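Long-range contact in TCP pilus virulence regulatory protein (Vibrio cholerae, PDB 4MLO), which probably binds DNA as an AraC-family transcriptional activator of virulence genes, including those of the toxin-coregulated pilus, and holds a fatty acid, palmitoleic acid, in a pocket: residues A[167-179]-A[191-205]. Residues are numbered along the deposited sequence; the frame is centred on the assembly and turned at random. Where two conformers were deposited one is given.
Sequences DLDAMEKISCLVK and ICGELRTNRMILKKE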
# COMPACT_ATOMS: atom_id res chain seq x y z
N ASP A 167 10.55 -2.48 -13.10
CA ASP A 167 10.30 -3.91 -12.91
C ASP A 167 11.50 -4.64 -12.32
O ASP A 167 11.33 -5.69 -11.69
CB ASP A 167 9.94 -4.56 -14.25
CG ASP A 167 8.60 -4.13 -14.77
OD1 ASP A 167 7.58 -4.51 -14.17
OD2 ASP A 167 8.58 -3.43 -15.81
N LEU A 168 12.71 -4.12 -12.50
CA LEU A 168 13.94 -4.80 -12.11
C LEU A 168 14.42 -4.45 -10.71
O LEU A 168 15.48 -4.91 -10.31
CB LEU A 168 15.04 -4.47 -13.12
N ASP A 169 13.67 -3.64 -9.96
CA ASP A 169 14.12 -3.18 -8.65
C ASP A 169 14.39 -4.36 -7.73
O ASP A 169 13.62 -5.33 -7.70
CB ASP A 169 13.01 -2.30 -8.07
CG ASP A 169 13.37 -1.72 -6.73
OD1 ASP A 169 14.04 -0.67 -6.69
OD2 ASP A 169 12.98 -2.33 -5.73
N ALA A 170 15.46 -4.26 -6.93
CA ALA A 170 15.86 -5.36 -6.06
C ALA A 170 14.85 -5.62 -4.95
O ALA A 170 14.67 -6.77 -4.52
CB ALA A 170 17.22 -5.10 -5.43
N MET A 171 14.15 -4.58 -4.47
CA MET A 171 13.16 -4.83 -3.44
C MET A 171 12.00 -5.64 -4.00
O MET A 171 11.46 -6.52 -3.31
CB MET A 171 12.62 -3.53 -2.85
CG MET A 171 11.65 -3.76 -1.69
SD MET A 171 12.40 -4.53 -0.21
CE MET A 171 10.94 -4.65 0.84
N GLU A 172 11.60 -5.35 -5.23
CA GLU A 172 10.55 -6.15 -5.87
C GLU A 172 11.02 -7.59 -6.04
O GLU A 172 10.24 -8.53 -5.85
CB GLU A 172 10.15 -5.50 -7.20
CG GLU A 172 9.34 -6.40 -8.11
CD GLU A 172 7.96 -6.71 -7.61
OE1 GLU A 172 7.45 -6.01 -6.70
OE2 GLU A 172 7.36 -7.67 -8.16
N LYS A 173 12.30 -7.80 -6.37
CA LYS A 173 12.79 -9.17 -6.49
C LYS A 173 12.70 -9.90 -5.15
O LYS A 173 12.28 -11.06 -5.10
CB LYS A 173 14.23 -9.17 -7.00
CG LYS A 173 14.38 -8.83 -8.46
CD LYS A 173 15.85 -8.95 -8.87
CE LYS A 173 16.11 -8.37 -10.24
NZ LYS A 173 15.25 -8.99 -11.27
N ILE A 174 13.11 -9.25 -4.07
CA ILE A 174 13.04 -9.87 -2.74
C ILE A 174 11.60 -10.16 -2.37
O ILE A 174 11.25 -11.27 -1.97
CB ILE A 174 13.70 -8.97 -1.70
CG1 ILE A 174 15.22 -8.79 -1.97
CG2 ILE A 174 13.40 -9.46 -0.28
CD1 ILE A 174 15.81 -7.69 -1.12
N SER A 175 10.73 -9.14 -2.46
CA SER A 175 9.34 -9.29 -2.07
C SER A 175 8.63 -10.34 -2.90
O SER A 175 7.84 -11.14 -2.38
CB SER A 175 8.63 -7.94 -2.20
OG SER A 175 9.34 -6.95 -1.47
N CYS A 176 8.87 -10.35 -4.22
CA CYS A 176 8.23 -11.32 -5.10
C CYS A 176 8.62 -12.74 -4.73
O CYS A 176 7.80 -13.67 -4.74
CB CYS A 176 8.63 -11.03 -6.54
SG CYS A 176 7.78 -11.97 -7.76
N LEU A 177 9.89 -12.93 -4.42
CA LEU A 177 10.37 -14.23 -4.00
C LEU A 177 9.67 -14.68 -2.73
O LEU A 177 9.16 -15.80 -2.65
CB LEU A 177 11.88 -14.15 -3.82
CG LEU A 177 12.56 -15.36 -3.22
CD1 LEU A 177 12.49 -16.54 -4.22
CD2 LEU A 177 14.01 -15.06 -2.86
N VAL A 178 9.60 -13.81 -1.72
CA VAL A 178 8.97 -14.21 -0.46
C VAL A 178 7.50 -14.55 -0.69
O VAL A 178 6.97 -15.53 -0.13
CB VAL A 178 9.14 -13.08 0.57
CG1 VAL A 178 8.33 -13.36 1.84
CG2 VAL A 178 10.60 -12.91 0.94
N LYS A 179 6.83 -13.74 -1.50
CA LYS A 179 5.41 -13.93 -1.78
C LYS A 179 5.14 -15.16 -2.61
O LYS A 179 3.98 -15.59 -2.68
CB LYS A 179 4.85 -12.71 -2.50
CG LYS A 179 4.77 -11.48 -1.64
CD LYS A 179 3.84 -10.47 -2.23
CE LYS A 179 4.48 -9.64 -3.29
NZ LYS A 179 3.67 -8.40 -3.53
N ILE A 191 17.63 -15.79 0.25
CA ILE A 191 17.42 -14.67 -0.64
C ILE A 191 18.63 -14.45 -1.52
O ILE A 191 18.50 -14.19 -2.73
CB ILE A 191 17.09 -13.40 0.18
CG1 ILE A 191 15.93 -13.66 1.16
CG2 ILE A 191 16.82 -12.20 -0.70
CD1 ILE A 191 14.60 -13.96 0.54
N CYS A 192 19.84 -14.52 -0.93
CA CYS A 192 21.04 -14.30 -1.72
C CYS A 192 21.20 -15.41 -2.74
O CYS A 192 21.58 -15.15 -3.89
CB CYS A 192 22.28 -14.24 -0.84
SG CYS A 192 22.27 -12.82 0.28
N GLY A 193 20.90 -16.63 -2.31
CA GLY A 193 21.02 -17.79 -3.19
C GLY A 193 20.02 -17.75 -4.33
O GLY A 193 20.38 -18.00 -5.50
N GLU A 194 18.76 -17.41 -4.03
CA GLU A 194 17.73 -17.40 -5.07
C GLU A 194 17.95 -16.26 -6.06
O GLU A 194 17.74 -16.45 -7.26
CB GLU A 194 16.33 -17.27 -4.47
CG GLU A 194 15.87 -18.46 -3.64
CD GLU A 194 15.35 -19.63 -4.46
OE1 GLU A 194 14.80 -20.55 -3.83
OE2 GLU A 194 15.49 -19.63 -5.71
N LEU A 195 18.36 -15.08 -5.60
CA LEU A 195 18.56 -13.94 -6.46
C LEU A 195 19.96 -13.90 -7.06
O LEU A 195 20.24 -13.04 -7.91
CB LEU A 195 18.30 -12.65 -5.67
CG LEU A 195 16.88 -12.51 -5.11
CD1 LEU A 195 16.79 -11.08 -4.58
CD2 LEU A 195 15.74 -12.74 -6.08
N ARG A 196 20.82 -14.85 -6.65
CA ARG A 196 22.24 -14.85 -7.02
C ARG A 196 22.84 -13.45 -6.92
O ARG A 196 23.49 -12.94 -7.84
CB ARG A 196 22.45 -15.41 -8.44
CG ARG A 196 22.22 -16.91 -8.58
CD ARG A 196 20.75 -17.27 -8.62
NE ARG A 196 20.59 -18.66 -9.04
CZ ARG A 196 19.45 -19.33 -9.12
NH1 ARG A 196 18.31 -18.76 -8.74
NH2 ARG A 196 19.44 -20.58 -9.59
N THR A 197 22.59 -12.80 -5.77
CA THR A 197 23.07 -11.45 -5.50
C THR A 197 23.55 -11.45 -4.06
O THR A 197 22.95 -12.14 -3.23
CB THR A 197 21.95 -10.39 -5.69
OG1 THR A 197 21.37 -10.50 -6.99
CG2 THR A 197 22.46 -9.01 -5.52
N ASN A 198 24.66 -10.75 -3.77
CA ASN A 198 25.24 -10.86 -2.43
C ASN A 198 24.59 -9.89 -1.46
O ASN A 198 23.80 -9.02 -1.84
CB ASN A 198 26.78 -10.69 -2.45
CG ASN A 198 27.23 -9.32 -2.93
OD1 ASN A 198 26.70 -8.29 -2.54
ND2 ASN A 198 28.30 -9.30 -3.75
N ARG A 199 24.85 -10.16 -0.17
CA ARG A 199 24.24 -9.42 0.94
C ARG A 199 24.67 -7.97 0.94
O ARG A 199 23.88 -7.08 1.26
CB ARG A 199 24.67 -10.12 2.24
CG ARG A 199 24.27 -9.40 3.53
CD ARG A 199 22.81 -9.61 3.81
NE ARG A 199 22.53 -9.35 5.24
CZ ARG A 199 22.61 -10.26 6.21
NH1 ARG A 199 22.33 -9.90 7.46
NH2 ARG A 199 22.96 -11.51 5.97
N MET A 200 25.93 -7.71 0.56
CA MET A 200 26.41 -6.32 0.56
C MET A 200 25.53 -5.43 -0.32
O MET A 200 25.28 -4.27 0.01
CB MET A 200 27.86 -6.29 0.08
CG MET A 200 28.48 -4.91 -0.02
SD MET A 200 28.75 -4.18 1.60
CE MET A 200 30.10 -5.22 2.20
N ILE A 201 25.00 -5.98 -1.42
CA ILE A 201 24.12 -5.27 -2.34
C ILE A 201 22.67 -5.30 -1.87
O ILE A 201 21.99 -4.27 -1.85
CB ILE A 201 24.26 -5.90 -3.75
CG1 ILE A 201 25.65 -5.60 -4.28
CG2 ILE A 201 23.20 -5.38 -4.71
CD1 ILE A 201 25.97 -6.34 -5.57
N LEU A 202 22.18 -6.47 -1.47
CA LEU A 202 20.76 -6.59 -1.18
C LEU A 202 20.38 -5.90 0.12
O LEU A 202 19.21 -5.51 0.27
CB LEU A 202 20.33 -8.06 -1.08
CG LEU A 202 20.36 -8.79 -2.42
CD1 LEU A 202 19.91 -10.19 -2.17
CD2 LEU A 202 19.48 -8.11 -3.46
N LYS A 203 21.31 -5.80 1.08
CA LYS A 203 20.95 -5.35 2.42
C LYS A 203 20.47 -3.92 2.40
O LYS A 203 19.70 -3.52 3.30
CB LYS A 203 22.12 -5.47 3.39
CG LYS A 203 23.31 -4.57 3.10
CD LYS A 203 24.53 -4.86 4.01
CE LYS A 203 25.66 -3.88 3.81
NZ LYS A 203 26.89 -4.29 4.58
N LYS A 204 20.89 -3.13 1.41
CA LYS A 204 20.45 -1.74 1.40
C LYS A 204 18.95 -1.63 1.23
O LYS A 204 18.33 -0.66 1.68
CB LYS A 204 21.19 -0.95 0.31
CG LYS A 204 20.73 -1.14 -1.10
CD LYS A 204 21.42 -0.10 -2.00
CE LYS A 204 21.49 -0.57 -3.43
NZ LYS A 204 22.39 -1.77 -3.54
N GLU A 205 18.31 -2.63 0.62
CA GLU A 205 16.86 -2.59 0.46
C GLU A 205 16.16 -2.60 1.80
O GLU A 205 15.14 -1.91 1.99
CB GLU A 205 16.38 -3.76 -0.38
CG GLU A 205 16.96 -3.83 -1.80
CD GLU A 205 16.86 -2.54 -2.57
OE1 GLU A 205 15.88 -1.79 -2.36
OE2 GLU A 205 17.78 -2.26 -3.39
O HOH W 1 14.19 -0.18 -4.01
O HOH W 2 17.29 -0.61 -5.69
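Ile174 enters as a knob a hole formed by Ile191, Leu195, Leu202 and Glu205, where helix 170-180 packs against helices 188-195 and 199-207. With CG1 beside its backbone N (chi1 -64°) and the chain then extended, Ile174 lays CG1 3.8 Å from Leu195 CD1 and carries CD1 on to Glu205 CB, 4.0 Å away. Leu195 and Ile191 both cross the Ile174 side chain at about a right angle. One turn on, Leu177 presses both methyls onto helix 188-195: its CD2 meets Ile191 CD1 and Glu194 CB, each at 3.6 Å, while its CD1 rests on CB and CG of Glu194, the two side chains crossing nearly perpendicularly; the Glu194 carboxylate turns off to a salt bridge with Arg184. Leu195 also spreads both methyls against Lys173 CB.

At the N-terminal end of helix 170-180, the bent chain of Glu205 (chi2 -50°) folds over the first turn. Its OE2 sits 3.5 Å from Ala170 CB, and the Met171 side chain runs antiparallel to it, CB near Glu205 OE1. Asp169 N-caps this helix through weak bonds from Met171 N and Glu172 N to OD2. Water 1 donates to Asp169 OD1 (2.7 Å) and to Glu205 OE1 (2.9 Å), bridging the two carboxylates, and Arg209 forms a salt bridge with Glu205 OE1. Helix 188-195 ends in a Schellman motif with Arg196 at C-prime, and Asn198 caps helix 199-207; as in AraC relatives, the pair probably forms the first of two helix-turn-helix motifs. No direct hydrogen bond links the segments: apolar packing holds the centre, while water, Arg209 and the helix N-terminus probably ease the repulsion between the acids.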